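Local coordinates for putative Zn-dependent Alcohol Dehydrogenase (Rhodobacter sphaeroides, PDB 3IV6), which binds S-adenosylmethionine in a Rossmann-type domain and is probably a methyltransferase, although it is named a putative zinc-dependent alcohol dehydrogenase, at residues Gln20-Ala29 and Leu193-Lys201; Ile99-Gly109 and Arg130-Gly140. All coordinates share one frame; numbering follows the deposited sequence.

Contact 1. Residues Gln20-Ala29 and Leu193-Lys201. With SAM (S-adenosylmethionine), chain E.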
loop_
_atom_site.group_PDB
_atom_site.type_symbol
_atom_site.label_atom_id
_atom_site.label_comp_id
_atom_site.label_asym_id
_atom_site.label_seq_id
_atom_site.Cartn_x
_atom_site.Cartn_y
_atom_site.Cartn_z
ATOM N N GLN A 20 3.288 -2.021 15.623
ATOM C CA GLN A 20 4.384 -1.062 15.728
ATOM C C GLN A 20 4.279 0.006 14.647
ATOM O O GLN A 20 4.692 1.151 14.841
ATOM C CB GLN A 20 5.736 -1.761 15.610
ATOM C CG GLN A 20 6.085 -2.648 16.766
ATOM C CD GLN A 20 7.416 -3.311 16.568
ATOM O OE1 GLN A 20 8.465 -2.716 16.811
ATOM N NE2 GLN A 20 7.387 -4.551 16.109
ATOM N N PHE A 21 3.723 -0.371 13.506
ATOM C CA PHE A 21 3.628 0.564 12.409
ATOM C C PHE A 21 2.882 1.859 12.741
ATOM O O PHE A 21 3.288 2.951 12.328
ATOM C CB PHE A 21 3.023 -0.065 11.172
ATOM C CG PHE A 21 3.137 0.822 9.981
ATOM C CD1 PHE A 21 4.289 0.809 9.213
ATOM C CD2 PHE A 21 2.129 1.736 9.675
ATOM C CE1 PHE A 21 4.433 1.644 8.131
ATOM C CE2 PHE A 21 2.263 2.603 8.596
ATOM C CZ PHE A 21 3.412 2.554 7.817
ATOM N N TRP A 22 1.798 1.757 13.489
ATOM C CA TRP A 22 1.060 2.959 13.830
ATOM C C TRP A 22 1.260 3.440 15.272
ATOM O O TRP A 22 0.623 4.409 15.702
ATOM C CB TRP A 22 -0.415 2.712 13.585
ATOM C CG TRP A 22 -1.087 1.730 14.571
ATOM C CD1 TRP A 22 -1.396 1.951 15.899
ATOM C CD2 TRP A 22 -1.577 0.431 14.273
ATOM N NE1 TRP A 22 -2.035 0.858 16.433
ATOM C CE2 TRP A 22 -2.162 -0.088 15.446
ATOM C CE3 TRP A 22 -1.579 -0.349 13.124
ATOM C CZ2 TRP A 22 -2.727 -1.337 15.497
ATOM C CZ3 TRP A 22 -2.150 -1.579 13.176
ATOM C CH2 TRP A 22 -2.712 -2.070 14.349
ATOM N N THR A 23 2.111 2.759 16.033
ATOM C CA THR A 23 2.339 3.125 17.429
ATOM C C THR A 23 3.678 3.800 17.587
ATOM O O THR A 23 3.834 4.704 18.404
ATOM C CB THR A 23 2.289 1.913 18.390
ATOM O OG1 THR A 23 3.115 0.856 17.880
ATOM C CG2 THR A 23 0.889 1.417 18.538
ATOM N N ILE A 24 4.659 3.333 16.826
ATOM C CA ILE A 24 5.990 3.886 16.958
ATOM C C ILE A 24 6.622 4.086 15.600
ATOM O O ILE A 24 7.729 4.597 15.496
ATOM C CB ILE A 24 6.858 3.071 17.938
ATOM C CG1 ILE A 24 7.424 1.819 17.282
ATOM C CG2 ILE A 24 6.054 2.701 19.157
ATOM C CD1 ILE A 24 8.360 1.055 18.171
ATOM N N GLY A 25 5.885 3.729 14.553
ATOM C CA GLY A 25 6.324 4.012 13.192
ATOM C C GLY A 25 6.460 5.481 12.814
ATOM O O GLY A 25 5.945 6.351 13.518
ATOM N N ARG A 26 7.143 5.766 11.701
ATOM C CA ARG A 26 7.265 7.150 11.203
ATOM C C ARG A 26 5.885 7.777 11.057
ATOM O O ARG A 26 5.014 7.226 10.366
ATOM C CB ARG A 26 8.009 7.201 9.874
ATOM C CG ARG A 26 7.991 8.550 9.153
ATOM C CD ARG A 26 8.559 8.381 7.718
ATOM N NE ARG A 26 9.766 7.559 7.776
ATOM C CZ ARG A 26 10.285 6.806 6.802
ATOM N NH1 ARG A 26 11.386 6.111 7.062
ATOM N NH2 ARG A 26 9.730 6.715 5.595
ATOM N N VAL A 27 5.670 8.921 11.704
ATOM C CA VAL A 27 4.343 9.518 11.742
ATOM C C VAL A 27 3.864 9.826 10.323
ATOM O O VAL A 27 2.685 9.600 10.003
ATOM C CB VAL A 27 4.295 10.779 12.649
ATOM C CG1 VAL A 27 3.001 11.595 12.417
ATOM C CG2 VAL A 27 4.425 10.391 14.128
ATOM N N ALA A 28 4.770 10.295 9.460
ATOM C CA ALA A 28 4.374 10.716 8.103
ATOM C C ALA A 28 4.138 9.536 7.160
ATOM O O ALA A 28 3.875 9.713 5.980
ATOM C CB ALA A 28 5.398 11.705 7.495
ATOM N N ALA A 29 4.253 8.325 7.668
ATOM C CA ALA A 29 4.141 7.176 6.793
ATOM C C ALA A 29 2.686 6.702 6.787
ATOM O O ALA A 29 2.331 5.759 6.093
ATOM C CB ALA A 29 5.106 6.067 7.240
ATOM N N LEU A 193 19.837 2.717 5.798
ATOM C CA LEU A 193 18.635 2.752 6.623
ATOM C C LEU A 193 18.438 4.127 7.252
ATOM O O LEU A 193 19.376 4.714 7.792
ATOM C CB LEU A 193 18.702 1.679 7.712
ATOM C CG LEU A 193 18.331 0.258 7.287
ATOM C CD1 LEU A 193 18.441 -0.701 8.463
ATOM C CD2 LEU A 193 16.932 0.223 6.690
ATOM N N VAL A 194 17.212 4.636 7.179
ATOM C CA VAL A 194 16.875 5.914 7.792
ATOM C C VAL A 194 15.799 5.748 8.860
ATOM O O VAL A 194 15.157 4.701 8.950
ATOM C CB VAL A 194 16.392 6.934 6.744
ATOM C CG1 VAL A 194 17.462 7.154 5.685
ATOM C CG2 VAL A 194 15.092 6.465 6.110
ATOM N N PRO A 195 15.607 6.786 9.667
ATOM C CA PRO A 195 14.708 6.707 10.823
ATOM C C PRO A 195 13.255 6.523 10.398
ATOM O O PRO A 195 12.729 7.331 9.633
ATOM C CB PRO A 195 14.890 8.069 11.494
ATOM C CG PRO A 195 16.270 8.484 11.123
ATOM C CD PRO A 195 16.498 7.958 9.735
ATOM N N HIS A 196 12.619 5.466 10.893
ATOM C CA HIS A 196 11.205 5.255 10.668
ATOM C C HIS A 196 10.548 5.312 12.035
ATOM O O HIS A 196 10.256 4.284 12.658
ATOM C CB HIS A 196 10.976 3.895 10.066
ATOM C CG HIS A 196 9.606 3.708 9.497
ATOM N ND1 HIS A 196 8.497 3.507 10.294
ATOM C CD2 HIS A 196 9.168 3.676 8.217
ATOM C CE1 HIS A 196 7.437 3.358 9.526
ATOM N NE2 HIS A 196 7.810 3.454 8.262
ATOM N N GLY A 197 10.330 6.527 12.519
ATOM C CA GLY A 197 9.817 6.656 13.858
ATOM C C GLY A 197 10.821 6.150 14.872
ATOM O O GLY A 197 11.942 6.624 14.910
ATOM N N LEU A 198 10.418 5.210 15.707
ATOM C CA LEU A 198 11.313 4.711 16.731
ATOM C C LEU A 198 11.547 3.203 16.644
ATOM O O LEU A 198 12.001 2.584 17.625
ATOM C CB LEU A 198 10.798 5.025 18.139
ATOM C CG LEU A 198 10.135 6.320 18.571
ATOM C CD1 LEU A 198 9.581 6.094 19.962
ATOM C CD2 LEU A 198 11.052 7.501 18.518
ATOM N N ILE A 199 11.239 2.608 15.492
ATOM C CA ILE A 199 11.573 1.203 15.272
ATOM C C ILE A 199 13.098 1.063 15.090
ATOM O O ILE A 199 13.738 1.870 14.369
ATOM C CB ILE A 199 10.817 0.582 14.064
ATOM C CG1 ILE A 199 9.309 0.833 14.140
ATOM C CG2 ILE A 199 11.055 -0.916 14.019
ATOM C CD1 ILE A 199 8.608 0.593 12.834
ATOM N N ASP A 200 13.669 0.046 15.744
ATOM C CA ASP A 200 15.139 -0.144 15.779
ATOM C C ASP A 200 15.754 -0.739 14.501
ATOM O O ASP A 200 15.046 -1.327 13.665
ATOM C CB ASP A 200 15.532 -1.014 16.970
ATOM C CG ASP A 200 14.798 -2.345 16.982
ATOM O OD1 ASP A 200 14.324 -2.741 18.064
ATOM O OD2 ASP A 200 14.690 -2.993 15.913
ATOM N N LYS A 201 17.073 -0.608 14.361
ATOM C CA LYS A 201 17.739 -1.035 13.126
ATOM C C LYS A 201 17.549 -2.510 12.794
ATOM O O LYS A 201 17.273 -2.844 11.662
ATOM C CB LYS A 201 19.216 -0.647 13.096
ATOM C CG LYS A 201 19.499 0.671 12.368
ATOM C CD LYS A 201 18.529 1.779 12.815
ATOM C CE LYS A 201 18.351 2.905 11.759
ATOM N NZ LYS A 201 17.209 3.797 12.118
HETATM N N SAM E . 1.206 1.045 5.788
HETATM C CA SAM E . 1.156 2.369 5.193
HETATM C C SAM E . -0.066 3.131 5.658
HETATM O O SAM E . -0.912 2.659 6.429
HETATM O OXT SAM E . -0.166 4.264 5.246
HETATM C CB SAM E . 1.258 2.299 3.674
HETATM C CG SAM E . 1.660 0.935 3.097
HETATM S SD SAM E . 0.345 -0.314 2.933
HETATM C CE SAM E . -1.088 0.469 3.727
HETATM C "C5'" SAM E . 0.904 -1.660 4.037
HETATM C "C4'" SAM E . -0.145 -2.601 4.618
HETATM O "O4'" SAM E . -0.757 -3.338 3.574
HETATM C "C3'" SAM E . 0.449 -3.644 5.549
HETATM O "O3'" SAM E . -0.494 -3.853 6.575
HETATM C "C2'" SAM E . 0.512 -4.911 4.721
HETATM O "O2'" SAM E . 0.279 -6.062 5.504
HETATM C "C1'" SAM E . -0.616 -4.731 3.722
HETATM N N9 SAM E . -0.287 -5.326 2.419
HETATM C C8 SAM E . 0.886 -5.166 1.728
HETATM N N7 SAM E . 0.819 -5.892 0.580
HETATM C C5 SAM E . -0.387 -6.523 0.515
HETATM C C6 SAM E . -0.967 -7.379 -0.440
HETATM N N6 SAM E . -0.334 -7.752 -1.555
HETATM N N1 SAM E . -2.226 -7.870 -0.194
HETATM C C2 SAM E . -2.877 -7.525 0.983
HETATM N N3 SAM E . -2.329 -6.677 1.915
HETATM C C4 SAM E . -1.091 -6.180 1.685
#
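The imidazole of H196 has R26 CB over one face, 3.8 Å from the ring centroid and only 9° off the ring normal, a CH-pi contact. G25 CA and F21 CE1 come to its edge, and W207 from outside the two segments meets it edge-to-face. A flat, compact ring suits this place: it offers a face to the R26 CB methylene while its rim meets G25 and F21. Its CG stands anti to the backbone N (chi1 -166°), which carries the ring out to F21 and G25. F21 and H196 meet obliquely, F21 CE1 lying 3.7 Å from H196 CE1. A29 O lies at the edge of the F21 ring, in its plane, while the far end of the phenyl, F21 CZ, is 3.4 Å from the amino nitrogen of S-adenosylmethionine, so this one aromatic touches both the loop and the ligand. The R26 chain bends at chi3 (-45°), and the guanidinium places one face against H196 CD2. At its edge, NH1 gives a hydrogen bond of 3.1 Å to P195 O, reaching that oxygen from above the carbonyl plane. The loop 193-201 belongs to the insertion of helices and a small antiparallel sheet between strand 143-149 and the closing strands 237-244 and 251-258 of a methyltransferase-like fold; here it is docked on the N-terminal segment ahead of the first strand. A type II' turn from H196 to I199 makes the junction. L198 N donates an almost straight hydrogen bond to I24 O (2.8 Å), and G197, with positive phi, lies against the I24 carbonyl, where any CB would collide with that oxygen. Beyond the turn the branched I199 and I24 side chains cross at about a right angle, I199 CG1 lying 3.8 Å from I24 CG1.

Contact 2. Residues Ile99-Gly109 and Arg130-Gly140. With SAM (S-adenosylmethionine), chain E.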
loop_
_atom_site.group_PDB
_atom_site.type_symbol
_atom_site.label_atom_id
_atom_site.label_comp_id
_atom_site.label_asym_id
_atom_site.label_seq_id
_atom_site.Cartn_x
_atom_site.Cartn_y
_atom_site.Cartn_z
ATOM N N ILE A 99 -4.408 -8.723 -2.144
ATOM C CA ILE A 99 -4.925 -7.968 -3.259
ATOM C C ILE A 99 -4.272 -8.221 -4.621
ATOM O O ILE A 99 -4.838 -7.844 -5.635
ATOM C CB ILE A 99 -4.948 -6.454 -2.969
ATOM C CG1 ILE A 99 -5.948 -5.742 -3.899
ATOM C CG2 ILE A 99 -3.565 -5.870 -3.060
ATOM C CD1 ILE A 99 -7.374 -5.765 -3.387
ATOM N N THR A 100 -3.107 -8.858 -4.673
ATOM C CA THR A 100 -2.500 -9.209 -5.976
ATOM C C THR A 100 -2.919 -10.605 -6.461
ATOM O O THR A 100 -2.549 -11.050 -7.553
ATOM C CB THR A 100 -0.974 -9.184 -5.935
ATOM O OG1 THR A 100 -0.532 -10.287 -5.148
ATOM C CG2 THR A 100 -0.459 -7.871 -5.334
ATOM N N ALA A 101 -3.662 -11.300 -5.612
ATOM C CA ALA A 101 -4.244 -12.577 -5.957
ATOM C C ALA A 101 -5.637 -12.321 -6.535
ATOM O O ALA A 101 -6.231 -11.246 -6.340
ATOM C CB ALA A 101 -4.336 -13.455 -4.729
ATOM N N GLU A 102 -6.157 -13.310 -7.248
ATOM C CA GLU A 102 -7.441 -13.127 -7.872
ATOM C C GLU A 102 -8.515 -13.049 -6.797
ATOM O O GLU A 102 -8.522 -13.835 -5.851
ATOM C CB GLU A 102 -7.747 -14.204 -8.918
ATOM C CG GLU A 102 -8.869 -13.776 -9.846
ATOM C CD GLU A 102 -9.177 -14.795 -10.912
ATOM O OE1 GLU A 102 -8.493 -15.847 -10.955
ATOM O OE2 GLU A 102 -10.107 -14.537 -11.708
ATOM N N ILE A 103 -9.413 -12.086 -6.958
ATOM C CA ILE A 103 -10.477 -11.867 -5.997
ATOM C C ILE A 103 -11.510 -13.039 -5.909
ATOM O O ILE A 103 -11.977 -13.565 -6.925
ATOM C CB ILE A 103 -11.133 -10.515 -6.309
ATOM C CG1 ILE A 103 -10.060 -9.437 -6.223
ATOM C CG2 ILE A 103 -12.314 -10.221 -5.369
ATOM C CD1 ILE A 103 -9.308 -9.437 -4.898
ATOM N N PRO A 104 -11.863 -13.463 -4.692
ATOM C CA PRO A 104 -12.966 -14.430 -4.583
ATOM C C PRO A 104 -14.272 -13.870 -5.190
ATOM O O PRO A 104 -14.633 -12.721 -4.887
ATOM C CB PRO A 104 -13.135 -14.614 -3.061
ATOM C CG PRO A 104 -11.836 -14.166 -2.441
ATOM C CD PRO A 104 -11.235 -13.145 -3.396
ATOM N N LYS A 105 -14.963 -14.657 -6.019
ATOM C CA LYS A 105 -16.174 -14.198 -6.705
ATOM C C LYS A 105 -17.237 -13.632 -5.747
ATOM O O LYS A 105 -17.980 -12.704 -6.078
ATOM C CB LYS A 105 -16.764 -15.335 -7.549
ATOM C CG LYS A 105 -17.258 -16.500 -6.719
ATOM C CD LYS A 105 -17.642 -17.722 -7.532
ATOM C CE LYS A 105 -18.509 -18.657 -6.689
ATOM N NZ LYS A 105 -19.200 -19.707 -7.503
ATOM N N GLU A 106 -17.299 -14.185 -4.547
ATOM C CA GLU A 106 -18.290 -13.742 -3.576
ATOM C C GLU A 106 -18.063 -12.305 -3.147
ATOM O O GLU A 106 -18.805 -11.793 -2.340
ATOM C CB GLU A 106 -18.368 -14.695 -2.363
ATOM C CG GLU A 106 -17.078 -15.500 -2.098
ATOM C CD GLU A 106 -16.797 -16.635 -3.117
ATOM O OE1 GLU A 106 -15.702 -16.652 -3.744
ATOM O OE2 GLU A 106 -17.662 -17.531 -3.276
ATOM N N LEU A 107 -17.056 -11.646 -3.711
ATOM C CA LEU A 107 -16.706 -10.268 -3.330
ATOM C C LEU A 107 -16.705 -9.262 -4.491
ATOM O O LEU A 107 -16.540 -8.064 -4.280
ATOM C CB LEU A 107 -15.344 -10.235 -2.627
ATOM C CG LEU A 107 -15.215 -10.918 -1.265
ATOM C CD1 LEU A 107 -13.732 -10.837 -0.772
ATOM C CD2 LEU A 107 -16.226 -10.352 -0.210
ATOM N N ALA A 108 -16.852 -9.747 -5.713
ATOM C CA ALA A 108 -16.875 -8.872 -6.873
ATOM C C ALA A 108 -17.999 -7.847 -6.753
ATOM O O ALA A 108 -19.091 -8.195 -6.348
ATOM C CB ALA A 108 -17.013 -9.702 -8.164
ATOM N N GLY A 109 -17.717 -6.587 -7.080
ATOM C CA GLY A 109 -18.704 -5.520 -7.032
ATOM C C GLY A 109 -19.448 -5.357 -5.710
ATOM O O GLY A 109 -20.564 -4.815 -5.640
ATOM N N ARG A 130 -1.743 -6.215 -11.222
ATOM C CA ARG A 130 -2.662 -7.164 -10.597
ATOM C C ARG A 130 -3.482 -6.557 -9.431
ATOM O O ARG A 130 -4.685 -6.796 -9.305
ATOM C CB ARG A 130 -1.902 -8.421 -10.157
ATOM C CG ARG A 130 -1.607 -9.381 -11.294
ATOM C CD ARG A 130 -1.088 -10.715 -10.780
ATOM N NE ARG A 130 0.303 -10.610 -10.342
ATOM C CZ ARG A 130 0.741 -10.876 -9.115
ATOM N NH1 ARG A 130 -0.091 -11.292 -8.157
ATOM N NH2 ARG A 130 2.030 -10.735 -8.859
ATOM N N ALA A 131 -2.824 -5.785 -8.577
ATOM C CA ALA A 131 -3.514 -5.141 -7.469
ATOM C C ALA A 131 -4.657 -4.243 -7.947
ATOM O O ALA A 131 -5.780 -4.380 -7.473
ATOM C CB ALA A 131 -2.541 -4.350 -6.608
ATOM N N CYS A 132 -4.377 -3.340 -8.881
ATOM C CA CYS A 132 -5.392 -2.387 -9.351
ATOM C C CYS A 132 -6.606 -3.099 -9.893
ATOM O O CYS A 132 -7.709 -2.769 -9.519
ATOM C CB CYS A 132 -4.809 -1.377 -10.361
ATOM S SG CYS A 132 -3.575 -0.304 -9.519
ATOM N N LEU A 133 -6.393 -4.097 -10.748
ATOM C CA LEU A 133 -7.441 -5.051 -11.143
ATOM C C LEU A 133 -8.252 -5.604 -9.936
ATOM O O LEU A 133 -9.473 -5.591 -9.947
ATOM C CB LEU A 133 -6.835 -6.194 -11.966
ATOM C CG LEU A 133 -7.756 -7.024 -12.871
ATOM C CD1 LEU A 133 -8.729 -6.152 -13.666
ATOM C CD2 LEU A 133 -6.938 -7.864 -13.815
ATOM N N GLY A 134 -7.567 -6.063 -8.896
ATOM C CA GLY A 134 -8.238 -6.495 -7.701
ATOM C C GLY A 134 -9.107 -5.418 -7.061
ATOM O O GLY A 134 -10.195 -5.695 -6.570
HETATM N N MSE A 135 -8.632 -4.186 -7.017
HETATM C CA MSE A 135 -9.406 -3.139 -6.377
HETATM C C MSE A 135 -10.682 -2.865 -7.199
HETATM O O MSE A 135 -11.792 -2.674 -6.661
HETATM C CB MSE A 135 -8.573 -1.875 -6.250
HETATM C CG MSE A 135 -7.334 -1.989 -5.397
HETATM SE SE MSE A 135 -6.095 -0.457 -5.566
HETATM C CE MSE A 135 -4.455 -1.314 -4.946
ATOM N N LEU A 136 -10.500 -2.850 -8.509
ATOM C CA LEU A 136 -11.580 -2.654 -9.452
ATOM C C LEU A 136 -12.590 -3.794 -9.376
ATOM O O LEU A 136 -13.807 -3.602 -9.451
ATOM C CB LEU A 136 -10.978 -2.562 -10.853
ATOM C CG LEU A 136 -10.439 -1.159 -11.138
ATOM C CD1 LEU A 136 -9.805 -1.096 -12.496
ATOM C CD2 LEU A 136 -11.578 -0.181 -11.001
ATOM N N SER A 137 -12.064 -4.992 -9.211
ATOM C CA SER A 137 -12.878 -6.168 -9.062
ATOM C C SER A 137 -13.748 -6.079 -7.807
ATOM O O SER A 137 -14.906 -6.485 -7.830
ATOM C CB SER A 137 -11.977 -7.391 -9.020
ATOM O OG SER A 137 -12.720 -8.563 -8.800
ATOM N N LEU A 138 -13.183 -5.550 -6.727
ATOM C CA LEU A 138 -13.913 -5.405 -5.473
ATOM C C LEU A 138 -15.078 -4.432 -5.624
ATOM O O LEU A 138 -16.184 -4.694 -5.151
ATOM C CB LEU A 138 -12.976 -4.934 -4.360
ATOM C CG LEU A 138 -11.933 -5.945 -3.879
ATOM C CD1 LEU A 138 -11.052 -5.336 -2.798
ATOM C CD2 LEU A 138 -12.605 -7.213 -3.378
ATOM N N VAL A 139 -14.822 -3.308 -6.287
ATOM C CA VAL A 139 -15.735 -2.171 -6.247
ATOM C C VAL A 139 -16.844 -2.319 -7.283
ATOM O O VAL A 139 -17.847 -1.605 -7.238
ATOM C CB VAL A 139 -14.992 -0.843 -6.489
ATOM C CG1 VAL A 139 -13.975 -0.596 -5.385
ATOM C CG2 VAL A 139 -14.319 -0.854 -7.853
ATOM N N GLY A 140 -16.658 -3.248 -8.213
ATOM C CA GLY A 140 -17.476 -3.303 -9.411
ATOM C C GLY A 140 -17.577 -1.959 -10.106
ATOM O O GLY A 140 -16.673 -1.558 -10.838
HETATM N N SAM E . 1.206 1.045 5.788
HETATM C CA SAM E . 1.156 2.369 5.193
HETATM C C SAM E . -0.066 3.131 5.658
HETATM O O SAM E . -0.912 2.659 6.429
HETATM O OXT SAM E . -0.166 4.264 5.246
HETATM C CB SAM E . 1.258 2.299 3.674
HETATM C CG SAM E . 1.660 0.935 3.097
HETATM S SD SAM E . 0.345 -0.314 2.933
HETATM C CE SAM E . -1.088 0.469 3.727
HETATM C "C5'" SAM E . 0.904 -1.660 4.037
HETATM C "C4'" SAM E . -0.145 -2.601 4.618
HETATM O "O4'" SAM E . -0.757 -3.338 3.574
HETATM C "C3'" SAM E . 0.449 -3.644 5.549
HETATM O "O3'" SAM E . -0.494 -3.853 6.575
HETATM C "C2'" SAM E . 0.512 -4.911 4.721
HETATM O "O2'" SAM E . 0.279 -6.062 5.504
HETATM C "C1'" SAM E . -0.616 -4.731 3.722
HETATM N N9 SAM E . -0.287 -5.326 2.419
HETATM C C8 SAM E . 0.886 -5.166 1.728
HETATM N N7 SAM E . 0.819 -5.892 0.580
HETATM C C5 SAM E . -0.387 -6.523 0.515
HETATM C C6 SAM E . -0.967 -7.379 -0.440
HETATM N N6 SAM E . -0.334 -7.752 -1.555
HETATM N N1 SAM E . -2.226 -7.870 -0.194
HETATM C C2 SAM E . -2.877 -7.525 0.983
HETATM N N3 SAM E . -2.329 -6.677 1.915
HETATM C C4 SAM E . -1.091 -6.180 1.685
HETATM O O HOH W 1 -21.056 -2.458 -8.122
#
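T100 O accepts a hydrogen bond from R130 NH1, modelled at 2.5 Å, a length too short to be taken literally. The donor stands above the carbonyl plane, and a bend at chi3 (-75°) brings the edge of the guanidinium round to T100 O. R130 NH2 forms a salt bridge with E126, and NE is also hydrogen-bonded elsewhere, so an arginine, with donors pointing several ways, fits this end of the contact. A leucine in its place would probably leave T100 O without this donor and E126 without its charged mate. T100 N is taken by D98 OD1, while I99 N donates to adenine N1 of S-adenosylmethionine (3.0 Å). At the other end G109 N gives a hydrogen bond of 2.9 Å to S137 O; that oxygen, near the end of helix 125-139, also receives the CA-H of A108 (3.2 Å). Between these polar ends the filling is mostly aliphatic. I99 CD1 touches L138 CD1 (3.7 Å), and L138 CD2 meets I103 CG2 (3.6 Å). G134 sits where a CB would strike I99 O, letting the loop lie close on the helix. I99 CG2 turns to the adenine, 3.7 Å from N1. A backbone N-H facing N1 matches the acceptor that adenine offers there, consistent with recognition of the base by the main chain.

In the fold
The two contacts lie on opposite sides of the chain's centre, their centres about 30 Å apart and their nearest atoms about 15 Å apart, and S-adenosylmethionine spans the gap. Contact 1 meets its amino acid end through residues 20-29, contact 2 its adenine. Along the chain residues 20-29 come first, then both halves of contact 2, and 193-201 last. Contact 2 is local to the Rossmann-type core: a loop after strand 93-96 packs on helix 125-139, beside strand 113-117 of the seven-stranded sheet. Contact 1 instead brings together a segment before the first strand and the loop joining helices 187-192 and 201-210. The cofactor site is thus bounded by the core and by the N-terminal segment, which 193-201 backs.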